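PDB 2O56: putative mandelate racemase from Salmonella typhimurium, which is an enolase-superfamily member of unproven function that binds magnesium and may act as a hydro-lyase (dehydratase). Local coordinates for residues Ala105-Lys110 against Lys120-Lys125; Asp203-Ile208 against Arg236-Leu241. All coordinates share one frame; numbering follows the deposited sequence.

Overall arrangement
Interaction 1 is complete in sequence before interaction 2 begins, and the two lie on opposite sides of the chain's centre. Their centres are 41 Å apart and their nearest atoms about 31 Å. Interaction 1 joins helix 93-114 to the end of helix 118-121 in the N-terminal capping domain, and also abuts the barrel domain through Thr304 and helix 328-340. Interaction 2 joins helices 195-212 and 228-238 on the outside of the barrel itself; at the ends of its parallel strands, or just after them, sit the magnesium ligands Glu221, Glu247 and Glu273. The two contacts share no helix or sheet of this two-domain enolase-superfamily architecture.

Interaction 1: residues Ala105-Lys110 against Lys120-Lys125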
loop_
_atom_site.group_PDB
_atom_site.type_symbol
_atom_site.label_atom_id
_atom_site.label_comp_id
_atom_site.label_asym_id
_atom_site.label_seq_id
_atom_site.Cartn_x
_atom_site.Cartn_y
_atom_site.Cartn_z
ATOM N N ALA A 105 -23.893 -30.651 -17.218
ATOM C CA ALA A 105 -24.498 -31.963 -17.482
ATOM C C ALA A 105 -24.522 -32.851 -16.234
ATOM O O ALA A 105 -25.426 -33.664 -16.054
ATOM C CB ALA A 105 -23.780 -32.641 -18.645
ATOM N N LEU A 106 -23.565 -32.644 -15.339
ATOM C CA LEU A 106 -23.579 -33.303 -14.042
ATOM C C LEU A 106 -24.736 -32.854 -13.132
ATOM O O LEU A 106 -25.349 -33.673 -12.437
ATOM C CB LEU A 106 -22.225 -33.132 -13.337
ATOM C CG LEU A 106 -20.992 -33.756 -14.005
ATOM C CD1 LEU A 106 -19.750 -33.471 -13.177
ATOM C CD2 LEU A 106 -21.137 -35.254 -14.204
ATOM N N TRP A 107 -25.035 -31.560 -13.134
ATOM C CA TRP A 107 -26.175 -31.030 -12.382
ATOM C C TRP A 107 -27.524 -31.412 -13.008
ATOM O O TRP A 107 -28.539 -31.491 -12.301
ATOM C CB TRP A 107 -26.099 -29.496 -12.267
ATOM C CG TRP A 107 -25.091 -29.026 -11.240
ATOM C CD1 TRP A 107 -23.740 -28.862 -11.423
ATOM C CD2 TRP A 107 -25.352 -28.692 -9.872
ATOM N NE1 TRP A 107 -23.149 -28.443 -10.250
ATOM C CE2 TRP A 107 -24.113 -28.329 -9.284
ATOM C CE3 TRP A 107 -26.506 -28.681 -9.077
ATOM C CZ2 TRP A 107 -24.002 -27.941 -7.949
ATOM C CZ3 TRP A 107 -26.394 -28.292 -7.740
ATOM C CH2 TRP A 107 -25.146 -27.927 -7.193
ATOM N N ASP A 108 -27.551 -31.595 -14.323
ATOM C CA ASP A 108 -28.766 -32.059 -15.000
ATOM C C ASP A 108 -29.082 -33.486 -14.514
ATOM O O ASP A 108 -30.202 -33.780 -14.092
ATOM C CB ASP A 108 -28.556 -32.033 -16.508
ATOM C CG ASP A 108 -29.857 -32.187 -17.291
ATOM O OD1 ASP A 108 -30.938 -31.769 -16.797
ATOM O OD2 ASP A 108 -29.791 -32.721 -18.413
ATOM N N ILE A 109 -28.060 -34.342 -14.511
ATOM C CA ILE A 109 -28.157 -35.697 -13.940
ATOM C C ILE A 109 -28.615 -35.721 -12.491
ATOM O O ILE A 109 -29.422 -36.560 -12.104
ATOM C CB ILE A 109 -26.805 -36.463 -14.050
ATOM C CG1 ILE A 109 -26.581 -36.914 -15.498
ATOM C CG2 ILE A 109 -26.807 -37.685 -13.118
ATOM C CD1 ILE A 109 -25.161 -37.278 -15.849
ATOM N N LYS A 110 -28.078 -34.804 -11.688
ATOM C CA LYS A 110 -28.353 -34.772 -10.254
ATOM C C LYS A 110 -29.812 -34.393 -10.035
ATOM O O LYS A 110 -30.492 -34.992 -9.215
ATOM C CB LYS A 110 -27.411 -33.755 -9.582
ATOM C CG LYS A 110 -27.404 -33.761 -8.079
ATOM C CD LYS A 110 -26.886 -32.428 -7.504
ATOM C CE LYS A 110 -25.440 -32.180 -7.895
ATOM N NZ LYS A 110 -24.609 -33.359 -7.465
ATOM N N LYS A 120 -33.823 -25.208 -7.225
ATOM C CA LYS A 120 -34.040 -25.711 -5.874
ATOM C C LYS A 120 -32.765 -26.341 -5.293
ATOM O O LYS A 120 -32.510 -26.238 -4.101
ATOM C CB LYS A 120 -35.175 -26.746 -5.859
ATOM C CG LYS A 120 -36.549 -26.181 -5.918
ATOM C CD LYS A 120 -37.591 -27.271 -5.750
ATOM C CE LYS A 120 -38.938 -26.653 -5.467
ATOM N NZ LYS A 120 -40.009 -27.674 -5.297
ATOM N N MET A 121 -31.968 -26.978 -6.143
ATOM C CA MET A 121 -30.670 -27.493 -5.736
ATOM C C MET A 121 -29.637 -26.388 -5.529
ATOM O O MET A 121 -28.645 -26.604 -4.854
ATOM C CB MET A 121 -30.145 -28.484 -6.769
ATOM C CG MET A 121 -31.113 -29.633 -7.068
ATOM S SD MET A 121 -30.303 -30.875 -8.069
ATOM C CE MET A 121 -30.263 -30.055 -9.629
ATOM N N LEU A 122 -29.879 -25.208 -6.101
ATOM C CA LEU A 122 -29.005 -24.061 -5.883
ATOM C C LEU A 122 -29.481 -23.168 -4.721
ATOM O O LEU A 122 -28.950 -22.085 -4.504
ATOM C CB LEU A 122 -28.885 -23.240 -7.184
ATOM C CG LEU A 122 -28.142 -23.928 -8.338
ATOM C CD1 LEU A 122 -28.146 -23.063 -9.553
ATOM C CD2 LEU A 122 -26.682 -24.285 -7.932
ATOM N N GLY A 123 -30.502 -23.611 -3.994
ATOM C CA GLY A 123 -30.972 -22.871 -2.828
ATOM C C GLY A 123 -32.330 -22.191 -2.936
ATOM O O GLY A 123 -32.712 -21.399 -2.064
ATOM N N GLY A 124 -33.062 -22.495 -4.001
ATOM C CA GLY A 124 -34.496 -22.262 -4.027
ATOM C C GLY A 124 -34.892 -21.040 -4.819
ATOM O O GLY A 124 -34.124 -20.526 -5.621
ATOM N N LYS A 125 -36.120 -20.586 -4.622
ATOM C CA LYS A 125 -36.668 -19.552 -5.485
ATOM C C LYS A 125 -36.563 -18.225 -4.732
ATOM O O LYS A 125 -37.422 -17.904 -3.912
ATOM C CB LYS A 125 -38.134 -19.889 -5.854
ATOM C CG LYS A 125 -38.742 -18.976 -6.928
ATOM C CD LYS A 125 -40.061 -19.484 -7.463
ATOM C CE LYS A 125 -39.863 -20.431 -8.636
ATOM N NZ LYS A 125 -41.073 -21.275 -8.854
#
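Trp107 and Met121 form the centre of an apolar contact, and their CA atoms, 8.8 Å apart, are the nearest pair between the two segments. The two side chains run past each other in opposite directions. Met121 CB lies in the plane of the indole at its edge, 3.9 Å from Trp107 CZ3. The thioether then bends at its last torsion (chi3 -74°), bringing Met121 CE back to 3.5 Å from the backbone Trp107 O, a van der Waals approach of a methyl to a carbonyl. Leu122 meets the ring differently, its CD2 lying over a face, 4.0 Å from Trp107 CH2.

Lys110 contributes its aliphatic part. Its CD is 3.8 Å from Met121 SD, and bends at chi3 and chi4 carry Lys110 CE over the indole face opposite to Leu122 CD2, 3.8 Å above the Trp107 ring plane and toward the rim.

No hydrogen bond crosses between the segments; the polar ends are held elsewhere, Trp107 NE1 by Thr304 OG1 and Lys110 NZ by Asn74 OD1. A Schellman motif ends helix 118-121: Gly124 N pairs with Tyr119 O and, weakly, Gly123 N with Lys120 O, with Gly123 at positive phi (110°) as C-prime.

Helix 93-114 lays Ile109 on strand 28-34 of the antiparallel sheet, while Leu122 reaches Met337 and Ala340 of helix 328-340, and Trp114 of a second subunit packs on Met121.

Interaction 2: residues Asp203-Ile208 against Arg236-Leu241; sequences DRMAAI and RMIEEL
Two neighbouring outer helices of the barrel domain, 195-212 and 228-238, meet here through Met205 and Ala206 on the first, Ile238 on the second and Leu241 three residues further on. The backbones come closest at Ala206 and Leu241, whose CA atoms are 6.6 Å apart; Met205 and Ile238 follow with CA atoms 7.7 Å apart.

Leu241 and Met205 share most of the touching, and Leu241 divides its two methyls between adjacent residues. Its CD1 approaches Met205 CG to 3.5 Å and also lies 3.8 Å from the backbone Ala206 N. The other methyl, Leu241 CD2, rests 4.0 Å from Ala206 CB. With CG anti to the carbonyl carbon (chi1 -55°) and chi2 extended, the fork faces helix 195-212.

In the enolase superfamily, such helices surround a parallel-stranded barrel, and this pair has strand 217-221 between its members in sequence, as in a beta-alpha repeat. The inward side of the contact bears this out: Met205 and Ile238 both pack on Ala220, next to the magnesium ligand Glu221, from the outer, helical side of strand 217-221. The side chain of Met205 is about 13 Å from the bound magnesium.

Met205 turns twice, at chi2 (87°) and chi3 (67°), and its CE ends 4.4 Å from Ile238 CD1, a looser apolar approach than that of Leu241.

No hydrogen bond links the two segments. Two polar ties to helix 195-212 accompany the apolar contact: Glu240 OE2 bonds to Tyr202 OH, and Leu241 O accepts from Arg209 NE. Tyr202 also packs against Leu241 and Met237, extending the helix-helix interface beyond the four residues in contact.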
loop_
_atom_site.group_PDB
_atom_site.type_symbol
_atom_site.label_atom_id
_atom_site.label_comp_id
_atom_site.label_asym_id
_atom_site.label_seq_id
_atom_site.Cartn_x
_atom_site.Cartn_y
_atom_site.Cartn_z
ATOM N N ASP A 203 -23.831 10.095 -30.327
ATOM C CA ASP A 203 -25.071 10.565 -30.980
ATOM C C ASP A 203 -26.096 9.439 -31.101
ATOM O O ASP A 203 -27.282 9.649 -30.859
ATOM C CB ASP A 203 -24.782 11.124 -32.374
ATOM C CG ASP A 203 -24.071 12.461 -32.339
ATOM O OD1 ASP A 203 -24.116 13.172 -31.302
ATOM O OD2 ASP A 203 -23.449 12.793 -33.358
ATOM N N ARG A 204 -25.639 8.243 -31.462
ATOM C CA ARG A 204 -26.513 7.070 -31.435
ATOM C C ARG A 204 -27.079 6.834 -30.029
ATOM O O ARG A 204 -28.282 6.628 -29.849
ATOM C CB ARG A 204 -25.776 5.817 -31.922
ATOM C CG ARG A 204 -25.464 5.798 -33.407
ATOM C CD ARG A 204 -24.263 4.936 -33.667
ATOM N NE ARG A 204 -24.082 4.611 -35.079
ATOM C CZ ARG A 204 -23.052 3.930 -35.567
ATOM N NH1 ARG A 204 -22.086 3.509 -34.759
ATOM N NH2 ARG A 204 -22.979 3.675 -36.867
ATOM N N MET A 205 -26.211 6.901 -29.028
ATOM C CA MET A 205 -26.619 6.622 -27.656
ATOM C C MET A 205 -27.585 7.692 -27.123
ATOM O O MET A 205 -28.544 7.375 -26.410
ATOM C CB MET A 205 -25.389 6.476 -26.758
ATOM C CG MET A 205 -25.692 5.912 -25.389
ATOM S SD MET A 205 -25.686 4.131 -25.368
ATOM C CE MET A 205 -23.949 3.794 -25.673
ATOM N N ALA A 206 -27.352 8.952 -27.490
ATOM C CA ALA A 206 -28.194 10.044 -27.001
ATOM C C ALA A 206 -29.560 10.015 -27.691
ATOM O O ALA A 206 -30.578 10.398 -27.097
ATOM C CB ALA A 206 -27.498 11.399 -27.230
ATOM N N ALA A 207 -29.570 9.555 -28.944
ATOM C CA ALA A 207 -30.804 9.273 -29.698
ATOM C C ALA A 207 -31.680 8.231 -29.003
ATOM O O ALA A 207 -32.885 8.409 -28.857
ATOM C CB ALA A 207 -30.454 8.810 -31.123
ATOM N N ILE A 208 -31.071 7.139 -28.559
ATOM C CA ILE A 208 -31.802 6.146 -27.763
ATOM C C ILE A 208 -32.407 6.765 -26.498
ATOM O O ILE A 208 -33.611 6.631 -26.266
ATOM C CB ILE A 208 -30.933 4.906 -27.410
ATOM C CG1 ILE A 208 -30.505 4.187 -28.684
ATOM C CG2 ILE A 208 -31.715 3.959 -26.500
ATOM C CD1 ILE A 208 -29.422 3.131 -28.466
ATOM N N ARG A 236 -16.742 8.971 -20.361
ATOM C CA ARG A 236 -16.898 10.359 -19.914
ATOM C C ARG A 236 -17.902 11.121 -20.782
ATOM O O ARG A 236 -18.615 11.987 -20.296
ATOM C CB ARG A 236 -15.556 11.091 -19.955
ATOM C CG ARG A 236 -14.647 10.816 -18.762
ATOM C CD ARG A 236 -13.459 11.766 -18.756
ATOM N NE ARG A 236 -12.561 11.513 -17.635
ATOM C CZ ARG A 236 -11.234 11.587 -17.696
ATOM N NH1 ARG A 236 -10.622 11.909 -18.834
ATOM N NH2 ARG A 236 -10.518 11.330 -16.611
ATOM N N MET A 237 -17.930 10.792 -22.072
ATOM C CA MET A 237 -18.888 11.378 -23.032
ATOM C C MET A 237 -20.333 10.966 -22.716
ATOM O O MET A 237 -21.254 11.783 -22.809
ATOM C CB MET A 237 -18.551 10.942 -24.455
ATOM C CG MET A 237 -17.274 11.549 -25.027
ATOM S SD MET A 237 -17.029 11.131 -26.776
ATOM C CE MET A 237 -18.460 11.924 -27.465
ATOM N N ILE A 238 -20.519 9.706 -22.324
ATOM C CA ILE A 238 -21.854 9.137 -22.134
ATOM C C ILE A 238 -22.368 9.174 -20.682
ATOM O O ILE A 238 -23.545 8.881 -20.427
ATOM C CB ILE A 238 -21.993 7.710 -22.756
ATOM C CG1 ILE A 238 -21.063 6.693 -22.068
ATOM C CG2 ILE A 238 -21.729 7.753 -24.251
ATOM C CD1 ILE A 238 -21.428 5.263 -22.365
ATOM N N GLU A 239 -21.503 9.570 -19.748
ATOM C CA GLU A 239 -21.895 9.765 -18.338
ATOM C C GLU A 239 -23.250 10.449 -18.115
ATOM O O GLU A 239 -24.050 10.001 -17.301
ATOM C CB GLU A 239 -20.833 10.571 -17.591
ATOM C CG GLU A 239 -19.834 9.731 -16.888
ATOM C CD GLU A 239 -18.663 10.539 -16.392
ATOM O OE1 GLU A 239 -18.754 11.788 -16.350
ATOM O OE2 GLU A 239 -17.642 9.915 -16.052
ATOM N N GLU A 240 -23.492 11.539 -18.836
ATOM C CA GLU A 240 -24.694 12.351 -18.640
ATOM C C GLU A 240 -25.966 11.672 -19.172
ATOM O O GLU A 240 -27.074 12.127 -18.896
ATOM C CB GLU A 240 -24.516 13.701 -19.356
ATOM C CG GLU A 240 -24.670 13.573 -20.889
ATOM C CD GLU A 240 -23.996 14.676 -21.681
ATOM O OE1 GLU A 240 -22.995 15.257 -21.202
ATOM O OE2 GLU A 240 -24.468 14.951 -22.803
ATOM N N LEU A 241 -25.818 10.596 -19.941
ATOM C CA LEU A 241 -26.977 9.910 -20.499
ATOM C C LEU A 241 -27.680 8.951 -19.519
ATOM O O LEU A 241 -28.712 8.363 -19.858
ATOM C CB LEU A 241 -26.613 9.204 -21.818
ATOM C CG LEU A 241 -25.995 10.065 -22.924
ATOM C CD1 LEU A 241 -25.670 9.223 -24.140
ATOM C CD2 LEU A 241 -26.919 11.204 -23.321
#